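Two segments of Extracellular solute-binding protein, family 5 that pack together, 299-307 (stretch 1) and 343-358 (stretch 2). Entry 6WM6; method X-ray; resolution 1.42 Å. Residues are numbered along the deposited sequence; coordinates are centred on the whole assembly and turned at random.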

# COMPACT_ATOMS: atom_id res chain seq x y z
N GLN A 299 -1.32 -14.70 -12.11
CA GLN A 299 -1.15 -13.35 -12.64
C GLN A 299 -0.10 -12.66 -11.78
O GLN A 299 -0.10 -12.81 -10.55
CB GLN A 299 -2.44 -12.56 -12.57
CG GLN A 299 -3.59 -13.12 -13.40
CD GLN A 299 -4.90 -12.47 -13.07
OE1 GLN A 299 -4.98 -11.28 -12.80
NE2 GLN A 299 -5.99 -13.26 -13.08
N MET A 300 0.81 -11.90 -12.40
CA MET A 300 1.83 -11.16 -11.71
C MET A 300 2.02 -9.81 -12.39
O MET A 300 2.06 -9.75 -13.62
CB MET A 300 3.16 -11.90 -11.76
CG MET A 300 3.13 -13.25 -11.10
SD MET A 300 4.72 -14.08 -11.13
CE MET A 300 5.71 -12.97 -10.18
N ASN A 301 2.16 -8.75 -11.59
CA ASN A 301 2.30 -7.40 -12.11
C ASN A 301 3.22 -6.60 -11.18
O ASN A 301 3.41 -6.96 -10.01
CB ASN A 301 0.93 -6.70 -12.18
CG ASN A 301 0.01 -7.36 -13.16
OD1 ASN A 301 0.16 -7.24 -14.38
ND2 ASN A 301 -0.97 -8.08 -12.63
N PRO A 302 3.75 -5.47 -11.65
CA PRO A 302 4.46 -4.58 -10.72
C PRO A 302 3.51 -4.01 -9.67
O PRO A 302 2.47 -3.44 -10.01
CB PRO A 302 5.04 -3.47 -11.62
CG PRO A 302 4.99 -4.03 -12.99
CD PRO A 302 3.86 -5.03 -13.06
N SER A 303 3.87 -4.17 -8.40
CA SER A 303 3.09 -3.72 -7.25
C SER A 303 3.25 -2.21 -7.05
O SER A 303 4.20 -1.58 -7.53
CB SER A 303 3.71 -4.38 -5.97
OG SER A 303 3.00 -4.10 -4.78
N ALA A 304 2.30 -1.63 -6.33
CA ALA A 304 2.48 -0.30 -5.77
C ALA A 304 3.53 -0.30 -4.67
O ALA A 304 3.97 0.79 -4.25
CB ALA A 304 1.16 0.23 -5.21
N ASN A 305 3.92 -1.45 -4.15
CA ASN A 305 4.98 -1.55 -3.16
C ASN A 305 6.32 -1.50 -3.87
O ASN A 305 6.54 -2.23 -4.85
CB ASN A 305 4.89 -2.87 -2.38
CG ASN A 305 3.65 -2.96 -1.52
OD1 ASN A 305 3.08 -1.95 -1.15
ND2 ASN A 305 3.29 -4.17 -1.15
N TRP A 306 7.22 -0.67 -3.37
CA TRP A 306 8.55 -0.51 -3.98
C TRP A 306 9.65 -0.65 -2.93
O TRP A 306 9.58 -0.04 -1.86
CB TRP A 306 8.68 0.80 -4.77
CG TRP A 306 8.32 2.06 -4.04
CD1 TRP A 306 7.08 2.56 -3.85
CD2 TRP A 306 9.23 3.03 -3.46
NE1 TRP A 306 7.13 3.76 -3.17
CE2 TRP A 306 8.45 4.07 -2.94
CE3 TRP A 306 10.62 3.09 -3.33
CZ2 TRP A 306 9.00 5.20 -2.31
CZ3 TRP A 306 11.17 4.22 -2.70
CH2 TRP A 306 10.36 5.24 -2.21
N TYR A 307 10.65 -1.47 -3.26
CA TYR A 307 11.80 -1.65 -2.40
C TYR A 307 12.64 -0.38 -2.37
O TYR A 307 12.79 0.33 -3.38
CB TYR A 307 12.71 -2.75 -2.91
CG TYR A 307 12.22 -4.15 -2.68
CD1 TYR A 307 12.03 -4.64 -1.40
CD2 TYR A 307 11.99 -5.01 -3.75
CE1 TYR A 307 11.59 -5.92 -1.19
CE2 TYR A 307 11.58 -6.33 -3.54
CZ TYR A 307 11.38 -6.75 -2.25
OH TYR A 307 10.94 -8.05 -2.03
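Stretch 2, residues 343-358: PYLRNWPHMGSVMFLP

Two segments far apart in sequence can pack closely without exchanging a single hydrogen bond, and this pair is a clear example. Stretch 2 has no regular helix or strand; it is an irregular loop in which extended runs such as W348 to M351 are broken by turns, and it lies beside stretch 1, whose short strands are separated by a corner at A304. The two broadly follow the same direction at first, M300 lying nearest L345 (CA to CA, 9.3 Å) and P302 nearest W348 (CA to CA, 8.0 Å). From the corner on, the order is lost: the CA of A304 is nearest that of L357 (7.6 Å), whereas the CA of W306 is nearest that of M351 (7.9 Å). Together the segments bury 466 Å².

Aromatic contacts dominate. W306, with chi1 in the p well, points its CA-to-CB bond toward stretch 2 and has the largest covered area. The fully extended side chain of M351 (t, t, t) sets its methyl over one face of the indole, CE lying 3.5 Å from the centroid of the W306 five-membered ring and 13° off the normal, a well-centred CH-pi contact. The sulfur follows obliquely, M351 SD being 4.0 Å from the same centroid. A looser CH-pi contact joins P302 to W348: CG of P302 is 4.3 Å from the centroid of the W348 six-membered ring, off-centre.

Apolar side chains fill in around these contacts. CD2 of L357 meets CD1 of W306 at 4.0 Å, and CB of V354 lies 4.0 Å from CH2 of W306. At the other end, CE of M300 reaches CD2 of L345 at 4.0 Å.

Some polar groups bond within their own stretch, and several others find partners elsewhere in the structure. The backbone N of N305 donates to OG of S303 (2.9 Å) just past the corner, while OG of S353 accepts from N of M355 and N of F356, both at 3.0 Å, tying together a turn in stretch 2.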

# COMPACT_ATOMS: atom_id res chain seq x y z
N PRO A 343 16.09 -12.60 -13.67
CA PRO A 343 16.06 -14.02 -14.07
C PRO A 343 14.66 -14.57 -14.28
O PRO A 343 14.51 -15.56 -15.01
CB PRO A 343 16.77 -14.73 -12.92
CG PRO A 343 17.70 -13.71 -12.38
CD PRO A 343 16.90 -12.41 -12.45
N TYR A 344 13.62 -13.96 -13.69
CA TYR A 344 12.27 -14.48 -13.82
C TYR A 344 11.22 -13.41 -14.12
O TYR A 344 10.05 -13.76 -14.29
CB TYR A 344 11.86 -15.29 -12.58
CG TYR A 344 11.60 -14.53 -11.30
CD1 TYR A 344 12.65 -13.94 -10.58
CD2 TYR A 344 10.32 -14.42 -10.77
CE1 TYR A 344 12.41 -13.26 -9.39
CE2 TYR A 344 10.08 -13.74 -9.61
CZ TYR A 344 11.11 -13.16 -8.91
OH TYR A 344 10.85 -12.49 -7.73
N LEU A 345 11.62 -12.15 -14.22
CA LEU A 345 10.70 -11.05 -14.52
C LEU A 345 11.25 -10.30 -15.72
O LEU A 345 12.35 -9.75 -15.64
CB LEU A 345 10.60 -10.12 -13.33
CG LEU A 345 10.16 -10.74 -12.00
CD1 LEU A 345 10.29 -9.74 -10.87
CD2 LEU A 345 8.72 -11.26 -12.09
N ARG A 346 10.49 -10.26 -16.82
CA ARG A 346 10.94 -9.63 -18.04
C ARG A 346 10.68 -8.13 -18.02
O ARG A 346 9.64 -7.67 -17.52
CB ARG A 346 10.23 -10.24 -19.26
N ASN A 347 11.63 -7.35 -18.52
CA ASN A 347 11.50 -5.91 -18.67
C ASN A 347 11.00 -5.28 -17.37
O ASN A 347 10.08 -4.45 -17.35
CB ASN A 347 10.57 -5.57 -19.84
CG ASN A 347 11.12 -6.07 -21.18
OD1 ASN A 347 10.39 -6.67 -21.97
ND2 ASN A 347 12.39 -5.83 -21.42
N TRP A 348 11.63 -5.66 -16.28
CA TRP A 348 11.23 -5.16 -14.97
C TRP A 348 11.84 -3.78 -14.75
O TRP A 348 13.06 -3.63 -14.88
CB TRP A 348 11.67 -6.10 -13.86
CG TRP A 348 10.81 -5.95 -12.63
CD1 TRP A 348 11.14 -5.35 -11.44
CD2 TRP A 348 9.46 -6.41 -12.48
NE1 TRP A 348 10.08 -5.41 -10.57
CE2 TRP A 348 9.04 -6.06 -11.19
CE3 TRP A 348 8.57 -7.09 -13.32
CZ2 TRP A 348 7.76 -6.38 -10.72
CZ3 TRP A 348 7.31 -7.40 -12.86
CH2 TRP A 348 6.93 -7.05 -11.56
N PRO A 349 11.06 -2.76 -14.44
CA PRO A 349 11.61 -1.41 -14.43
C PRO A 349 12.39 -1.07 -13.16
O PRO A 349 11.97 -1.41 -12.05
CB PRO A 349 10.35 -0.52 -14.54
CG PRO A 349 9.27 -1.33 -13.93
CD PRO A 349 9.59 -2.77 -14.25
N HIS A 350 13.50 -0.39 -13.34
CA HIS A 350 14.12 0.35 -12.24
C HIS A 350 13.15 1.42 -11.75
O HIS A 350 12.34 1.96 -12.50
CB HIS A 350 15.37 1.07 -12.73
CG HIS A 350 16.53 0.19 -13.03
ND1 HIS A 350 17.23 -0.48 -12.05
CD2 HIS A 350 17.14 -0.11 -14.21
CE1 HIS A 350 18.22 -1.16 -12.61
NE2 HIS A 350 18.18 -0.96 -13.92
N MET A 351 13.26 1.75 -10.47
CA MET A 351 12.56 2.91 -9.92
C MET A 351 13.60 3.90 -9.43
O MET A 351 14.34 3.61 -8.47
CB MET A 351 11.61 2.52 -8.81
CG MET A 351 10.80 3.72 -8.31
SD MET A 351 9.44 3.13 -7.28
CE MET A 351 9.00 4.67 -6.45
N GLY A 352 13.69 5.04 -10.10
CA GLY A 352 14.69 6.04 -9.77
C GLY A 352 14.14 7.31 -9.18
O GLY A 352 14.77 8.35 -9.23
N SER A 353 12.94 7.24 -8.61
CA SER A 353 12.27 8.33 -7.91
C SER A 353 11.83 7.81 -6.55
O SER A 353 11.60 6.62 -6.38
CB SER A 353 11.03 8.72 -8.71
OG SER A 353 10.15 9.57 -8.00
N VAL A 354 11.71 8.72 -5.58
CA VAL A 354 11.14 8.37 -4.27
C VAL A 354 9.74 8.92 -4.11
O VAL A 354 9.16 8.80 -3.02
CB VAL A 354 12.05 8.75 -3.09
CG1 VAL A 354 13.32 7.92 -3.12
CG2 VAL A 354 12.37 10.23 -3.07
N MET A 355 9.15 9.48 -5.16
CA MET A 355 7.81 10.03 -5.07
C MET A 355 6.85 9.54 -6.14
O MET A 355 5.63 9.69 -5.96
CB MET A 355 7.84 11.54 -5.08
CG MET A 355 8.51 12.04 -3.79
SD MET A 355 8.45 13.79 -3.62
CE MET A 355 9.54 13.97 -2.20
N PHE A 356 7.34 8.94 -7.21
CA PHE A 356 6.52 8.48 -8.33
C PHE A 356 6.97 7.09 -8.75
O PHE A 356 8.17 6.83 -8.88
CB PHE A 356 6.73 9.39 -9.55
CG PHE A 356 6.49 10.86 -9.28
CD1 PHE A 356 5.20 11.37 -9.21
CD2 PHE A 356 7.56 11.72 -9.14
CE1 PHE A 356 5.00 12.73 -9.00
CE2 PHE A 356 7.35 13.08 -8.92
CZ PHE A 356 6.07 13.58 -8.86
N LEU A 357 6.00 6.22 -9.00
CA LEU A 357 6.28 4.95 -9.67
C LEU A 357 6.63 5.23 -11.13
O LEU A 357 6.26 6.29 -11.67
CB LEU A 357 5.06 4.04 -9.60
CG LEU A 357 4.61 3.61 -8.21
CD1 LEU A 357 3.24 2.90 -8.33
CD2 LEU A 357 5.60 2.70 -7.53
N PRO A 358 7.27 4.28 -11.81
CA PRO A 358 7.69 4.52 -13.20
C PRO A 358 6.54 4.86 -14.14
O PRO A 358 6.80 5.50 -15.18
CB PRO A 358 8.38 3.21 -13.59
CG PRO A 358 8.98 2.75 -12.29
CD PRO A 358 7.92 3.07 -11.25